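Local coordinates for putative superoxide reductase (Thermotoga maritima, PDB 3QZB), which probably reduces superoxide to hydrogen peroxide at an iron centre, taking its electrons from rubredoxin, at residues E27-K41 with H130-E143. Residues are numbered along the deposited sequence; the frame is centred on the assembly and turned at random. Where two conformers were deposited one is given.
Sequences EKHVPVIEAPEKVKK and HGLWESSQKITVEE. With FE (Fe (III) ion), chain B.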
loop_
_atom_site.group_PDB
_atom_site.type_symbol
_atom_site.label_atom_id
_atom_site.label_comp_id
_atom_site.label_asym_id
_atom_site.label_seq_id
_atom_site.Cartn_x
_atom_site.Cartn_y
_atom_site.Cartn_z
ATOM N N GLU A 27 -22.845 -12.650 7.479
ATOM C CA GLU A 27 -22.240 -11.322 7.430
ATOM C C GLU A 27 -21.352 -11.204 6.192
ATOM O O GLU A 27 -20.297 -11.867 6.106
ATOM C CB GLU A 27 -21.461 -11.056 8.713
ATOM C CG GLU A 27 -20.659 -9.746 8.705
ATOM C CD GLU A 27 -21.475 -8.506 8.357
ATOM O OE1 GLU A 27 -22.343 -8.134 9.210
ATOM O OE2 GLU A 27 -21.247 -7.957 7.278
ATOM N N LYS A 28 -21.749 -10.364 5.226
ATOM C CA LYS A 28 -21.041 -10.179 3.985
ATOM C C LYS A 28 -19.597 -9.702 4.177
ATOM O O LYS A 28 -18.778 -9.936 3.290
ATOM C CB LYS A 28 -21.784 -9.191 3.103
ATOM C CG LYS A 28 -21.865 -7.775 3.622
ATOM C CD LYS A 28 -22.567 -6.784 2.722
ATOM C CE LYS A 28 -23.972 -7.040 2.438
ATOM N NZ LYS A 28 -24.726 -6.876 3.698
ATOM N N HIS A 29 -19.283 -8.992 5.254
ATOM C CA HIS A 29 -17.982 -8.400 5.392
ATOM C C HIS A 29 -16.874 -9.357 5.817
ATOM O O HIS A 29 -15.703 -8.967 5.765
ATOM C CB HIS A 29 -18.032 -7.249 6.387
ATOM C CG HIS A 29 -18.731 -6.038 5.896
ATOM N ND1 HIS A 29 -20.042 -5.732 6.210
ATOM C CD2 HIS A 29 -18.304 -5.085 5.051
ATOM C CE1 HIS A 29 -20.337 -4.591 5.590
ATOM N NE2 HIS A 29 -19.313 -4.198 4.854
ATOM N N VAL A 30 -17.191 -10.571 6.213
ATOM C CA VAL A 30 -16.161 -11.451 6.770
ATOM C C VAL A 30 -15.191 -11.872 5.650
ATOM O O VAL A 30 -15.612 -12.409 4.607
ATOM C CB VAL A 30 -16.782 -12.689 7.411
ATOM C CG1 VAL A 30 -15.664 -13.636 7.855
ATOM C CG2 VAL A 30 -17.738 -12.283 8.565
ATOM N N PRO A 31 -13.867 -11.708 5.864
ATOM C CA PRO A 31 -12.907 -12.214 4.850
ATOM C C PRO A 31 -12.758 -13.716 5.052
ATOM O O PRO A 31 -12.445 -14.154 6.159
ATOM C CB PRO A 31 -11.645 -11.420 5.153
ATOM C CG PRO A 31 -11.699 -11.151 6.617
ATOM C CD PRO A 31 -13.195 -10.958 6.936
ATOM N N VAL A 32 -13.009 -14.488 4.013
ATOM C CA VAL A 32 -13.003 -15.928 4.088
ATOM C C VAL A 32 -11.708 -16.495 3.492
ATOM O O VAL A 32 -11.378 -16.193 2.348
ATOM C CB VAL A 32 -14.212 -16.549 3.388
ATOM C CG1 VAL A 32 -14.137 -18.089 3.457
ATOM C CG2 VAL A 32 -15.517 -16.016 4.034
ATOM N N ILE A 33 -10.968 -17.235 4.316
ATOM C CA ILE A 33 -9.687 -17.841 3.939
ATOM C C ILE A 33 -9.923 -19.230 3.342
ATOM O O ILE A 33 -10.663 -20.036 3.941
ATOM C CB ILE A 33 -8.804 -18.003 5.181
ATOM C CG1 ILE A 33 -8.430 -16.635 5.785
ATOM C CG2 ILE A 33 -7.487 -18.748 4.789
ATOM C CD1 ILE A 33 -7.971 -16.709 7.231
ATOM N N GLU A 34 -9.296 -19.504 2.211
ATOM C CA GLU A 34 -9.190 -20.862 1.668
ATOM C C GLU A 34 -7.705 -21.191 1.568
ATOM O O GLU A 34 -6.972 -20.547 0.836
ATOM C CB GLU A 34 -9.821 -20.930 0.312
ATOM C CG GLU A 34 -11.305 -20.662 0.348
ATOM C CD GLU A 34 -11.894 -20.576 -1.048
ATOM O OE1 GLU A 34 -12.110 -21.645 -1.677
ATOM O OE2 GLU A 34 -12.149 -19.472 -1.547
ATOM N N ALA A 35 -7.296 -22.193 2.324
ATOM C CA ALA A 35 -5.888 -22.617 2.340
ATOM C C ALA A 35 -5.896 -24.077 2.783
ATOM O O ALA A 35 -6.757 -24.477 3.553
ATOM C CB ALA A 35 -5.069 -21.756 3.336
ATOM N N PRO A 36 -4.901 -24.858 2.375
ATOM C CA PRO A 36 -4.799 -26.250 2.846
ATOM C C PRO A 36 -4.584 -26.341 4.350
ATOM O O PRO A 36 -3.948 -25.483 4.953
ATOM C CB PRO A 36 -3.608 -26.798 2.102
ATOM C CG PRO A 36 -2.981 -25.715 1.428
ATOM C CD PRO A 36 -3.780 -24.454 1.524
ATOM N N GLU A 37 -5.040 -27.446 4.921
ATOM C CA GLU A 37 -4.826 -27.683 6.333
ATOM C C GLU A 37 -3.345 -27.961 6.658
ATOM O O GLU A 37 -2.849 -27.601 7.728
ATOM C CB GLU A 37 -5.670 -28.900 6.770
ATOM C CG GLU A 37 -5.532 -29.339 8.157
ATOM C CD GLU A 37 -6.577 -30.393 8.560
ATOM O OE1 GLU A 37 -7.064 -31.137 7.669
ATOM O OE2 GLU A 37 -6.871 -30.472 9.775
ATOM N N LYS A 38 -2.686 -28.678 5.759
ATOM C CA LYS A 38 -1.311 -29.132 6.022
ATOM C C LYS A 38 -0.538 -29.078 4.716
ATOM O O LYS A 38 -1.073 -29.403 3.655
ATOM C CB LYS A 38 -1.321 -30.557 6.591
ATOM C CG LYS A 38 0.080 -31.119 6.932
ATOM C CD LYS A 38 -0.048 -32.500 7.617
ATOM C CE LYS A 38 0.134 -33.686 6.616
ATOM N NZ LYS A 38 1.556 -34.255 6.459
ATOM N N VAL A 39 0.725 -28.641 4.806
ATOM C CA VAL A 39 1.597 -28.475 3.664
ATOM C C VAL A 39 2.995 -28.992 3.983
ATOM O O VAL A 39 3.351 -29.147 5.143
ATOM C CB VAL A 39 1.669 -26.997 3.220
ATOM C CG1 VAL A 39 0.259 -26.508 2.826
ATOM C CG2 VAL A 39 2.289 -26.129 4.295
ATOM N N LYS A 40 3.769 -29.231 2.933
ATOM C CA LYS A 40 5.168 -29.599 3.085
ATOM C C LYS A 40 6.008 -28.367 3.374
ATOM O O LYS A 40 5.668 -27.229 3.022
ATOM C CB LYS A 40 5.684 -30.282 1.818
ATOM C CG LYS A 40 4.947 -31.550 1.479
ATOM C CD LYS A 40 5.380 -32.147 0.150
ATOM C CE LYS A 40 4.687 -33.518 -0.115
ATOM N NZ LYS A 40 3.194 -33.495 -0.101
ATOM N N LYS A 41 7.160 -28.593 3.989
ATOM C CA LYS A 41 8.071 -27.496 4.277
ATOM C C LYS A 41 8.567 -26.825 3.018
ATOM O O LYS A 41 9.036 -27.464 2.101
ATOM C CB LYS A 41 9.255 -28.042 5.109
ATOM C CG LYS A 41 10.170 -26.991 5.674
ATOM C CD LYS A 41 11.340 -27.583 6.469
ATOM C CE LYS A 41 12.374 -26.529 6.864
ATOM N NZ LYS A 41 13.499 -27.054 7.716
ATOM N N HIS A 130 -17.676 0.415 6.507
ATOM C CA HIS A 130 -18.004 -0.523 7.558
ATOM C C HIS A 130 -16.774 -1.077 8.303
ATOM O O HIS A 130 -16.859 -2.113 8.982
ATOM C CB HIS A 130 -18.822 -1.701 7.021
ATOM C CG HIS A 130 -20.156 -1.285 6.460
ATOM N ND1 HIS A 130 -20.528 -1.503 5.135
ATOM C CD2 HIS A 130 -21.227 -0.695 7.072
ATOM C CE1 HIS A 130 -21.756 -1.053 4.983
ATOM N NE2 HIS A 130 -22.209 -0.565 6.116
ATOM N N GLY A 131 -15.657 -0.355 8.204
ATOM C CA GLY A 131 -14.505 -0.663 9.034
ATOM C C GLY A 131 -13.858 -2.017 8.794
ATOM O O GLY A 131 -13.822 -2.530 7.671
ATOM N N LEU A 132 -13.212 -2.514 9.844
ATOM C CA LEU A 132 -12.316 -3.652 9.829
ATOM C C LEU A 132 -12.999 -4.948 10.263
ATOM O O LEU A 132 -13.808 -4.984 11.213
ATOM C CB LEU A 132 -11.143 -3.407 10.808
ATOM C CG LEU A 132 -10.173 -2.283 10.359
ATOM C CD1 LEU A 132 -9.206 -1.974 11.566
ATOM C CD2 LEU A 132 -9.385 -2.640 9.148
ATOM N N TRP A 133 -12.547 -6.046 9.635
ATOM C CA TRP A 133 -13.069 -7.384 9.823
ATOM C C TRP A 133 -11.920 -8.363 9.750
ATOM O O TRP A 133 -10.972 -8.162 8.994
ATOM C CB TRP A 133 -14.076 -7.697 8.676
ATOM C CG TRP A 133 -15.214 -6.741 8.682
ATOM C CD1 TRP A 133 -15.207 -5.459 8.190
ATOM C CD2 TRP A 133 -16.477 -6.901 9.328
ATOM N NE1 TRP A 133 -16.407 -4.851 8.459
ATOM C CE2 TRP A 133 -17.176 -5.698 9.194
ATOM C CE3 TRP A 133 -17.065 -7.952 10.036
ATOM C CZ2 TRP A 133 -18.494 -5.539 9.676
ATOM C CZ3 TRP A 133 -18.342 -7.798 10.520
ATOM C CH2 TRP A 133 -19.037 -6.598 10.377
ATOM N N GLU A 134 -12.031 -9.468 10.490
ATOM C CA GLU A 134 -10.967 -10.486 10.504
ATOM C C GLU A 134 -11.483 -11.898 10.537
ATOM O O GLU A 134 -12.647 -12.159 10.918
ATOM C CB GLU A 134 -9.991 -10.269 11.670
ATOM C CG GLU A 134 -10.540 -10.540 13.013
ATOM C CD GLU A 134 -9.480 -10.396 14.090
ATOM O OE1 GLU A 134 -8.343 -10.857 13.933
ATOM O OE2 GLU A 134 -9.824 -9.921 15.162
ATOM N N SER A 135 -10.607 -12.808 10.184
ATOM C CA SER A 135 -10.797 -14.238 10.399
ATOM C C SER A 135 -9.410 -14.888 10.483
ATOM O O SER A 135 -8.417 -14.297 10.111
ATOM C CB SER A 135 -11.618 -14.864 9.293
ATOM O OG SER A 135 -10.918 -14.972 8.112
ATOM N N SER A 136 -9.363 -16.149 10.923
ATOM C CA SER A 136 -8.108 -16.852 11.029
ATOM C C SER A 136 -8.268 -18.344 10.888
ATOM O O SER A 136 -9.368 -18.858 11.043
ATOM C CB SER A 136 -7.410 -16.534 12.346
ATOM O OG SER A 136 -8.077 -17.077 13.458
ATOM N N GLN A 137 -7.170 -19.001 10.524
ATOM C CA GLN A 137 -7.163 -20.448 10.247
ATOM C C GLN A 137 -5.759 -20.973 10.554
ATOM O O GLN A 137 -4.782 -20.428 10.072
ATOM C CB GLN A 137 -7.483 -20.697 8.716
ATOM C CG GLN A 137 -7.664 -22.020 8.269
ATOM C CD GLN A 137 -8.323 -21.973 7.007
ATOM O OE1 GLN A 137 -9.415 -21.357 6.877
ATOM N NE2 GLN A 137 -7.726 -22.582 6.064
ATOM N N LYS A 138 -5.693 -22.100 11.265
ATOM C CA LYS A 138 -4.430 -22.788 11.476
ATOM C C LYS A 138 -3.917 -23.434 10.190
ATOM O O LYS A 138 -4.717 -23.911 9.383
ATOM C CB LYS A 138 -4.635 -23.880 12.500
ATOM C CG LYS A 138 -3.398 -24.453 13.150
ATOM C CD LYS A 138 -2.867 -23.451 14.220
ATOM C CE LYS A 138 -1.535 -23.875 14.860
ATOM N NZ LYS A 138 -0.471 -24.197 13.822
ATOM N N ILE A 139 -2.594 -23.503 10.042
ATOM C CA ILE A 139 -1.955 -24.287 8.967
ATOM C C ILE A 139 -0.795 -25.049 9.609
ATOM O O ILE A 139 0.007 -24.501 10.368
ATOM C CB ILE A 139 -1.564 -23.441 7.747
ATOM C CG1 ILE A 139 -1.099 -24.324 6.589
ATOM C CG2 ILE A 139 -0.578 -22.335 8.166
ATOM C CD1 ILE A 139 -1.080 -23.593 5.243
ATOM N N THR A 140 -0.735 -26.336 9.264
ATOM C CA THR A 140 0.325 -27.213 9.791
ATOM C C THR A 140 1.347 -27.401 8.668
ATOM O O THR A 140 0.992 -27.661 7.500
ATOM C CB THR A 140 -0.272 -28.558 10.183
ATOM O OG1 THR A 140 -1.212 -28.349 11.247
ATOM C CG2 THR A 140 0.802 -29.528 10.650
ATOM N N VAL A 141 2.629 -27.283 8.999
ATOM C CA VAL A 141 3.714 -27.435 8.054
ATOM C C VAL A 141 4.549 -28.627 8.521
ATOM O O VAL A 141 4.908 -28.724 9.700
ATOM C CB VAL A 141 4.571 -26.159 8.004
ATOM C CG1 VAL A 141 5.713 -26.326 7.026
ATOM C CG2 VAL A 141 3.666 -24.945 7.629
ATOM N N GLU A 142 4.880 -29.512 7.621
ATOM C CA GLU A 142 5.766 -30.639 7.911
ATOM C C GLU A 142 7.073 -30.150 8.486
ATOM O O GLU A 142 7.606 -29.106 8.100
ATOM C CB GLU A 142 6.034 -31.462 6.665
ATOM C CG GLU A 142 4.853 -32.267 6.184
ATOM C CD GLU A 142 5.081 -33.186 5.037
ATOM O OE1 GLU A 142 6.149 -33.112 4.404
ATOM O OE2 GLU A 142 4.140 -33.944 4.724
ATOM N N GLU A 143 7.602 -30.886 9.434
ATOM C CA GLU A 143 8.844 -30.528 10.113
ATOM C C GLU A 143 10.089 -31.005 9.399
ATOM O O GLU A 143 10.014 -31.917 8.582
ATOM C CB GLU A 143 8.814 -31.043 11.522
ATOM C CG GLU A 143 7.681 -30.469 12.347
ATOM C CD GLU A 143 7.711 -31.095 13.770
ATOM O OE1 GLU A 143 8.480 -30.710 14.518
ATOM O OE2 GLU A 143 7.014 -32.054 14.127
ATOM O OXT GLU A 143 11.153 -30.423 9.729
HETATM FE FE FE B . -19.351 -2.461 3.571
HETATM O O HOH W 1 -11.804 -17.530 7.140
HETATM O O HOH W 2 -11.412 -22.061 5.190
HETATM O O HOH W 3 -9.754 -23.243 3.958
HETATM O O HOH W 4 -5.040 -23.545 6.593
HETATM O O HOH W 5 -3.628 -27.114 10.372
HETATM O O HOH W 6 8.247 -31.342 4.184
#
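His29 lies over the indole of Trp133: its CB sits on one face, 3.3 Å from the centroid of the five-membered ring, and its imidazole continues as an offset stack, the planes 12° apart. With CG of Trp133 anti to its carbonyl carbon (chi1 -61°), the indole lies flat beneath the histidine, and its NE1 donates to His130 O. Obliquely, on the same side of the indole, Glu27 brings CG to 3.5 Å from Trp133 CZ3. The Glu27 chain then bends back at chi2 (53°), and OE2 accepts from both ND1 and the backbone N of His29, ND1 at 2.7 Å. The ND1 bond, with the bond of NE2 to the iron, sets the imidazole's rotation; His130 ND1 also binds the iron, and His57, His63 and Cys127 complete the four-histidine, one-cysteine site of superoxide reductases.

From this metal end the two segments run in the same direction along the immunoglobulin-like beta-sandwich. Strand 31-34 belongs to the sheet facing that of strand 131-141, and side chains and water bridge the gap. Ser135 OG donates to Pro31 O at 2.6 Å and accepts from a water that in turn takes the N-H of Ile33. Farther on, Gln137 reaches across; its NE2 donates to two waters, one held by Ala35 N, the other donating to Pro36 O and Lys138 O.

Past Pro36 the chain crosses to the other sheet, and residues 38-39 pair in parallel with 140-141: Thr140 N bonds Glu37 O, Val39 N bonds Thr140 O, and Glu142 N bonds Val39 O at 2.9 Å. Val39 turns inward, its CG2 3.8 Å from Val141 CG2 and its CG1 near Ile139 CD1. At the exposed margin, Lys38 NZ salt-bridges Glu142 OE2, 3.1 Å away, its hydrogen bond weak.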